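Local coordinates for protein transaminase (Arthrobacter sp., PDB 5G2Q) that probably transfers amino groups between amines or amino acids and keto compounds, as a pyridoxal-phosphate-dependent transaminase of class III, at residues S268-T273 and F282-Y287; V234-S239 and V264-D269. All coordinates share one frame; numbering follows the deposited sequence.

Interaction 1 of 2, residues S268-T273 and F282-Y287; sequences SDEVLT and FGYQHY. With PDA (2-[(3-hydroxy-2-methyl-5-phosphonooxymethyl-pyridin-4-ylmethyl)-amino]-propionic acid), chain R.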
loop_
_atom_site.group_PDB
_atom_site.type_symbol
_atom_site.label_atom_id
_atom_site.label_comp_id
_atom_site.label_asym_id
_atom_site.label_seq_id
_atom_site.Cartn_x
_atom_site.Cartn_y
_atom_site.Cartn_z
ATOM N N SER F 268 20.404 -10.949 -9.318
ATOM C CA SER F 268 21.301 -11.598 -8.350
ATOM C C SER F 268 21.834 -10.535 -7.394
ATOM O O SER F 268 22.631 -9.680 -7.785
ATOM C CB SER F 268 22.458 -12.334 -9.058
ATOM O OG SER F 268 23.236 -13.055 -8.136
ATOM N N ASP F 269 21.372 -10.553 -6.148
ATOM C CA ASP F 269 21.939 -9.646 -5.154
ATOM C C ASP F 269 23.351 -10.106 -4.707
ATOM O O ASP F 269 23.506 -10.975 -3.855
ATOM C CB ASP F 269 20.970 -9.464 -3.986
ATOM C CG ASP F 269 21.467 -8.464 -2.974
ATOM O OD1 ASP F 269 22.633 -8.007 -3.108
ATOM O OD2 ASP F 269 20.695 -8.140 -2.047
ATOM N N GLU F 270 24.384 -9.533 -5.315
ATOM C CA GLU F 270 25.742 -9.990 -5.115
ATOM C C GLU F 270 26.525 -9.104 -4.141
ATOM O O GLU F 270 27.778 -9.111 -4.127
ATOM C CB GLU F 270 26.474 -10.130 -6.461
ATOM C CG GLU F 270 25.956 -11.235 -7.384
ATOM C CD GLU F 270 26.503 -12.628 -7.032
ATOM O OE1 GLU F 270 27.418 -12.732 -6.171
ATOM O OE2 GLU F 270 25.996 -13.629 -7.615
ATOM N N VAL F 271 25.800 -8.347 -3.313
ATOM C CA VAL F 271 26.481 -7.439 -2.382
ATOM C C VAL F 271 27.463 -8.171 -1.451
ATOM O O VAL F 271 28.595 -7.761 -1.283
ATOM C CB VAL F 271 25.499 -6.592 -1.545
ATOM C CG1 VAL F 271 26.274 -5.877 -0.426
ATOM C CG2 VAL F 271 24.732 -5.594 -2.433
ATOM N N LEU F 272 27.014 -9.253 -0.825
ATOM C CA LEU F 272 27.864 -9.985 0.074
ATOM C C LEU F 272 28.645 -11.051 -0.687
ATOM O O LEU F 272 29.806 -11.265 -0.430
ATOM C CB LEU F 272 27.041 -10.588 1.206
ATOM C CG LEU F 272 27.742 -11.238 2.411
ATOM C CD1 LEU F 272 27.026 -10.880 3.711
ATOM C CD2 LEU F 272 27.860 -12.751 2.266
ATOM N N THR F 273 28.020 -11.733 -1.636
ATOM C CA THR F 273 28.723 -12.849 -2.280
ATOM C C THR F 273 29.620 -12.427 -3.429
ATOM O O THR F 273 30.301 -13.253 -4.022
ATOM C CB THR F 273 27.737 -13.917 -2.779
ATOM O OG1 THR F 273 26.863 -13.328 -3.743
ATOM C CG2 THR F 273 26.903 -14.497 -1.623
ATOM N N PHE F 282 31.747 -13.946 -8.766
ATOM C CA PHE F 282 30.428 -13.752 -8.179
ATOM C C PHE F 282 29.780 -15.074 -7.866
ATOM O O PHE F 282 30.047 -16.078 -8.523
ATOM C CB PHE F 282 29.537 -12.942 -9.127
ATOM C CG PHE F 282 29.967 -11.497 -9.288
ATOM C CD1 PHE F 282 29.677 -10.552 -8.306
ATOM C CD2 PHE F 282 30.661 -11.087 -10.417
ATOM C CE1 PHE F 282 30.075 -9.237 -8.440
ATOM C CE2 PHE F 282 31.055 -9.764 -10.563
ATOM C CZ PHE F 282 30.768 -8.845 -9.571
ATOM N N GLY F 283 28.899 -15.061 -6.877
ATOM C CA GLY F 283 28.196 -16.258 -6.458
ATOM C C GLY F 283 27.547 -17.061 -7.573
ATOM O O GLY F 283 27.658 -18.302 -7.629
ATOM N N TYR F 284 26.839 -16.361 -8.447
ATOM C CA TYR F 284 26.085 -16.995 -9.500
ATOM C C TYR F 284 26.947 -17.757 -10.493
ATOM O O TYR F 284 26.455 -18.671 -11.146
ATOM C CB TYR F 284 25.231 -15.956 -10.216
ATOM C CG TYR F 284 25.979 -15.073 -11.178
ATOM C CD1 TYR F 284 26.398 -15.553 -12.414
ATOM C CD2 TYR F 284 26.221 -13.737 -10.877
ATOM C CE1 TYR F 284 27.081 -14.746 -13.294
ATOM C CE2 TYR F 284 26.868 -12.909 -11.768
ATOM C CZ TYR F 284 27.301 -13.423 -12.966
ATOM O OH TYR F 284 27.973 -12.611 -13.846
ATOM N N GLN F 285 28.237 -17.429 -10.592
ATOM C CA GLN F 285 29.080 -18.118 -11.569
ATOM C C GLN F 285 29.433 -19.580 -11.184
ATOM O O GLN F 285 29.963 -20.327 -11.993
ATOM C CB GLN F 285 30.329 -17.313 -11.857
ATOM C CG GLN F 285 30.082 -15.885 -12.332
ATOM C CD GLN F 285 31.382 -15.107 -12.451
ATOM O OE1 GLN F 285 32.272 -15.212 -11.570
ATOM N NE2 GLN F 285 31.512 -14.323 -13.530
ATOM N N HIS F 286 29.123 -19.988 -9.959
ATOM C CA HIS F 286 29.194 -21.388 -9.599
ATOM C C HIS F 286 28.141 -22.225 -10.338
ATOM O O HIS F 286 28.191 -23.470 -10.300
ATOM C CB HIS F 286 28.921 -21.548 -8.101
ATOM C CG HIS F 286 30.038 -21.090 -7.220
ATOM N ND1 HIS F 286 31.199 -21.822 -7.045
ATOM C CD2 HIS F 286 30.163 -19.990 -6.440
ATOM C CE1 HIS F 286 31.993 -21.183 -6.206
ATOM N NE2 HIS F 286 31.389 -20.068 -5.826
ATOM N N TYR F 287 27.167 -21.560 -10.968
ATOM C CA TYR F 287 25.951 -22.245 -11.343
ATOM C C TYR F 287 25.583 -22.264 -12.820
ATOM O O TYR F 287 24.482 -22.686 -13.176
ATOM C CB TYR F 287 24.809 -21.671 -10.541
ATOM C CG TYR F 287 24.996 -21.835 -9.062
ATOM C CD1 TYR F 287 24.841 -23.082 -8.452
ATOM C CD2 TYR F 287 25.286 -20.749 -8.263
ATOM C CE1 TYR F 287 24.979 -23.234 -7.086
ATOM C CE2 TYR F 287 25.431 -20.878 -6.900
ATOM C CZ TYR F 287 25.280 -22.120 -6.309
ATOM O OH TYR F 287 25.433 -22.250 -4.941
HETATM N N PDA R . 24.400 -6.790 4.647
HETATM N N1 PDA R . 22.318 -7.046 -0.007
HETATM C C2 PDA R . 22.943 -8.015 0.672
HETATM C C2A PDA R . 22.899 -9.407 0.102
HETATM C C3 PDA R . 23.651 -7.673 1.945
HETATM O O3A PDA R . 24.324 -8.640 2.641
HETATM C C4 PDA R . 23.643 -6.348 2.386
HETATM C C4A PDA R . 24.340 -5.984 3.652
HETATM C C5 PDA R . 22.954 -5.389 1.615
HETATM C C5A PDA R . 22.851 -3.924 1.995
HETATM O OP4 PDA R . 24.132 -3.288 1.879
HETATM P P PDA R . 24.500 -2.034 2.822
HETATM O OP1 PDA R . 23.531 -0.849 2.532
HETATM O OP2 PDA R . 25.908 -1.529 2.499
HETATM O OP3 PDA R . 24.384 -2.472 4.250
HETATM C C6 PDA R . 22.316 -5.765 0.434
HETATM C CA PDA R . 25.084 -6.489 5.927
HETATM C CB PDA R . 24.354 -5.418 6.739
HETATM C C PDA R . 25.512 -7.657 6.793
HETATM O O PDA R . 25.305 -7.622 8.035
HETATM O OXT PDA R . 26.093 -8.635 6.262
#

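Interaction 2 of 2, residues V234-S239 and V264-D269; sequences VITEVS and VLWISD. With PDA (2-[(3-hydroxy-2-methyl-5-phosphonooxymethyl-pyridin-4-ylmethyl)-amino]-propionic acid), chain R.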
loop_
_atom_site.group_PDB
_atom_site.type_symbol
_atom_site.label_atom_id
_atom_site.label_comp_id
_atom_site.label_asym_id
_atom_site.label_seq_id
_atom_site.Cartn_x
_atom_site.Cartn_y
_atom_site.Cartn_z
ATOM N N VAL F 234 12.502 -11.393 -9.901
ATOM C CA VAL F 234 12.813 -12.101 -8.670
ATOM C C VAL F 234 14.217 -11.622 -8.250
ATOM O O VAL F 234 15.129 -11.573 -9.090
ATOM C CB VAL F 234 12.803 -13.627 -8.916
ATOM C CG1 VAL F 234 13.266 -14.410 -7.696
ATOM C CG2 VAL F 234 11.417 -14.062 -9.367
ATOM N N ILE F 235 14.361 -11.215 -6.985
ATOM C CA ILE F 235 15.644 -10.788 -6.436
ATOM C C ILE F 235 16.105 -11.877 -5.462
ATOM O O ILE F 235 15.352 -12.264 -4.560
ATOM C CB ILE F 235 15.553 -9.408 -5.751
ATOM C CG1 ILE F 235 16.923 -8.964 -5.200
ATOM C CG2 ILE F 235 14.538 -9.405 -4.626
ATOM C CD1 ILE F 235 17.129 -7.451 -5.188
ATOM N N THR F 236 17.319 -12.402 -5.659
ATOM C CA THR F 236 17.800 -13.482 -4.791
ATOM C C THR F 236 19.170 -13.218 -4.239
ATOM O O THR F 236 19.852 -12.354 -4.728
ATOM C CB THR F 236 17.855 -14.860 -5.493
ATOM O OG1 THR F 236 18.825 -14.826 -6.547
ATOM C CG2 THR F 236 16.491 -15.272 -6.022
ATOM N N GLU F 237 19.547 -13.936 -3.184
ATOM C CA GLU F 237 20.941 -14.053 -2.814
ATOM C C GLU F 237 21.298 -15.468 -3.269
ATOM O O GLU F 237 20.551 -16.393 -3.038
ATOM C CB GLU F 237 21.156 -13.917 -1.289
ATOM C CG GLU F 237 20.491 -12.722 -0.589
ATOM C CD GLU F 237 20.700 -12.704 0.938
ATOM O OE1 GLU F 237 21.843 -12.429 1.405
ATOM O OE2 GLU F 237 19.721 -12.937 1.691
ATOM N N VAL F 238 22.419 -15.633 -3.948
ATOM C CA VAL F 238 22.920 -16.957 -4.283
ATOM C C VAL F 238 23.042 -17.769 -2.995
ATOM O O VAL F 238 22.697 -18.974 -2.932
ATOM C CB VAL F 238 24.275 -16.831 -4.999
ATOM C CG1 VAL F 238 24.811 -18.175 -5.439
ATOM C CG2 VAL F 238 24.126 -15.907 -6.203
ATOM N N SER F 239 23.512 -17.098 -1.950
ATOM C CA SER F 239 23.770 -17.730 -0.660
ATOM C C SER F 239 23.294 -16.707 0.316
ATOM O O SER F 239 23.750 -15.596 0.247
ATOM C CB SER F 239 25.282 -17.971 -0.470
ATOM O OG SER F 239 25.579 -18.287 0.894
ATOM N N VAL F 264 10.203 -13.101 -16.748
ATOM C CA VAL F 264 10.501 -12.236 -15.601
ATOM C C VAL F 264 12.034 -12.096 -15.459
ATOM O O VAL F 264 12.763 -13.006 -15.843
ATOM C CB VAL F 264 9.800 -12.756 -14.328
ATOM C CG1 VAL F 264 10.269 -12.030 -13.092
ATOM C CG2 VAL F 264 8.276 -12.612 -14.465
ATOM N N LEU F 265 12.503 -10.961 -14.938
ATOM C CA LEU F 265 13.917 -10.692 -14.757
ATOM C C LEU F 265 14.508 -11.420 -13.570
ATOM O O LEU F 265 13.789 -11.767 -12.640
ATOM C CB LEU F 265 14.158 -9.189 -14.588
ATOM C CG LEU F 265 13.773 -8.314 -15.772
ATOM C CD1 LEU F 265 14.027 -6.887 -15.358
ATOM C CD2 LEU F 265 14.516 -8.665 -17.048
ATOM N N TRP F 266 15.810 -11.666 -13.591
ATOM C CA TRP F 266 16.420 -12.189 -12.398
ATOM C C TRP F 266 17.441 -11.223 -11.921
ATOM O O TRP F 266 18.368 -10.864 -12.659
ATOM C CB TRP F 266 16.997 -13.611 -12.597
ATOM C CG TRP F 266 17.831 -14.084 -11.412
ATOM C CD1 TRP F 266 17.563 -13.881 -10.086
ATOM C CD2 TRP F 266 19.058 -14.808 -11.460
ATOM N NE1 TRP F 266 18.551 -14.425 -9.312
ATOM C CE2 TRP F 266 19.486 -14.995 -10.131
ATOM C CE3 TRP F 266 19.841 -15.307 -12.492
ATOM C CZ2 TRP F 266 20.669 -15.676 -9.806
ATOM C CZ3 TRP F 266 21.021 -15.974 -12.170
ATOM C CH2 TRP F 266 21.416 -16.161 -10.835
ATOM N N ILE F 267 17.261 -10.760 -10.687
ATOM C CA ILE F 267 18.281 -9.917 -10.047
ATOM C C ILE F 267 19.099 -10.815 -9.078
ATOM O O ILE F 267 18.542 -11.385 -8.142
ATOM C CB ILE F 267 17.658 -8.735 -9.269
ATOM C CG1 ILE F 267 16.815 -7.849 -10.176
ATOM C CG2 ILE F 267 18.725 -7.938 -8.532
ATOM C CD1 ILE F 267 15.891 -6.919 -9.415
ATOM N N SER F 268 20.404 -10.949 -9.318
ATOM C CA SER F 268 21.301 -11.598 -8.350
ATOM C C SER F 268 21.834 -10.535 -7.394
ATOM O O SER F 268 22.631 -9.680 -7.785
ATOM C CB SER F 268 22.458 -12.334 -9.058
ATOM O OG SER F 268 23.236 -13.055 -8.136
ATOM N N ASP F 269 21.372 -10.553 -6.148
ATOM C CA ASP F 269 21.939 -9.646 -5.154
ATOM C C ASP F 269 23.351 -10.106 -4.707
ATOM O O ASP F 269 23.506 -10.975 -3.855
ATOM C CB ASP F 269 20.970 -9.464 -3.986
ATOM C CG ASP F 269 21.467 -8.464 -2.974
ATOM O OD1 ASP F 269 22.633 -8.007 -3.108
ATOM O OD2 ASP F 269 20.695 -8.140 -2.047
HETATM N N PDA R . 24.400 -6.790 4.647
HETATM N N1 PDA R . 22.318 -7.046 -0.007
HETATM C C2 PDA R . 22.943 -8.015 0.672
HETATM C C2A PDA R . 22.899 -9.407 0.102
HETATM C C3 PDA R . 23.651 -7.673 1.945
HETATM O O3A PDA R . 24.324 -8.640 2.641
HETATM C C4 PDA R . 23.643 -6.348 2.386
HETATM C C4A PDA R . 24.340 -5.984 3.652
HETATM C C5 PDA R . 22.954 -5.389 1.615
HETATM C C5A PDA R . 22.851 -3.924 1.995
HETATM O OP4 PDA R . 24.132 -3.288 1.879
HETATM P P PDA R . 24.500 -2.034 2.822
HETATM O OP1 PDA R . 23.531 -0.849 2.532
HETATM O OP2 PDA R . 25.908 -1.529 2.499
HETATM O OP3 PDA R . 24.384 -2.472 4.250
HETATM C C6 PDA R . 22.316 -5.765 0.434
HETATM C CA PDA R . 25.084 -6.489 5.927
HETATM C CB PDA R . 24.354 -5.418 6.739
HETATM C C PDA R . 25.512 -7.657 6.793
HETATM O O PDA R . 25.305 -7.622 8.035
HETATM O OXT PDA R . 26.093 -8.635 6.262
#

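Interaction 1 of 2, residues S268-T273 and F282-Y287
The carboxylate of Glu270 meets the start of the short 3-10 turn 283-286 with both oxygens. OE1 accepts from Gly283 N at 2.8 Å, and OE2 accepts from Tyr284 N at 3.0 Å. Both amides come in on the syn side, somewhat out of the carboxylate plane. Each oxygen has a second donor in its own segment. Ser268 OG reaches OE2 on the anti side, while Thr273 OG1 reaches OE1 from above the plane, at 2.6 Å and from the face opposite Gly283 N. Four hydrogen bonds thus hold the buried carboxylate and fix its rotation. The chain of Glu270 is bent at chi2 (-82°), which turns the group toward the amides. Its plane stands steeply to both neighbouring rings, 76° from Phe282 and 74° from Tyr284. Glu270 OE2 lies at the edge of the Tyr284 ring, 3.3 Å from CD2. Asp269 OD2 is 2.8 Å from N1 of the bound PDA, the aspartate-to-pyridine-nitrogen contact characteristic of fold type I PLP enzymes. Val271 CB packs on the cofactor ring. The contact lies at the C-terminal end of strand 265-269 and in the loop that leaves it. Glu270 and Tyr284 touch Ile294, and Phe282 touches Met296, all on the neighbouring strand 293-296.

Interaction 2 of 2, residues V234-S239 and V264-D269
Trp266 and Thr236 meet beside the backbone hydrogen bonds of two parallel strands. The indole can be followed outward from CB. CG stands anti to the backbone N (chi1 171°), which carries the ring along the strand toward Thr236. Trp266 CD1 lies 3.5 Å from Val234 O, a carbonyl at the ring edge that already accepts from Ile267 N. NE1 donates to Thr236 OG1 at 2.8 Å. This bond is nearly straight, 165° at the hydrogen, and OG1 sits almost in the ring plane. CE2 and CZ2 also border OG1. Ser268 CB covers one face of the indole, toward its rim. Strands 231-236 and 265-269 are joined by helix 251-262 in a beta-alpha-beta unit of the large sheet of the PLP-binding domain. Val234 N donates a hydrogen bond to Leu265 O, and Thr236 N to Ile267 O at 2.9 Å. Asp269 N in turn donates to Thr236 O at 2.8 Å. Replacing Trp266 with an alanine would probably leave Thr236 OG1 without its indole donor and open a gap against helix 251-262, whose Val252, Arg256 and Thr259 touch the ring. On the sheet face with Ile235 and Ile267, Ile235 CD1 packs on Ile267 CG2 at 3.7 Å. Glu237 OE1 is hydrogen-bonded to Gly241 N. The same Glu237 OE1 lies 3.5 Å from the methyl carbon C2A of PDA.

Interactions 1 and 2 share Ser268 and Asp269, and their centres are about 9 Å apart. Along the chain the order is 234-239, then 264-269, whose end overlaps 268-273, then 282-287. Interaction 2 pairs two neighbouring strands of the seven-stranded sheet. Interaction 1 fixes the loop that leaves strand 265-269 before the chain returns as strand 293-296. The two contacts also touch through Val238, whose CG2 packs 3.3 Å from Glu270 OE2. Both reach PDA. The end of this central strand and the loop probably help to place Asp269 at the cofactor, where His149 and Thr295 are also hydrogen-bonded to its carboxylate.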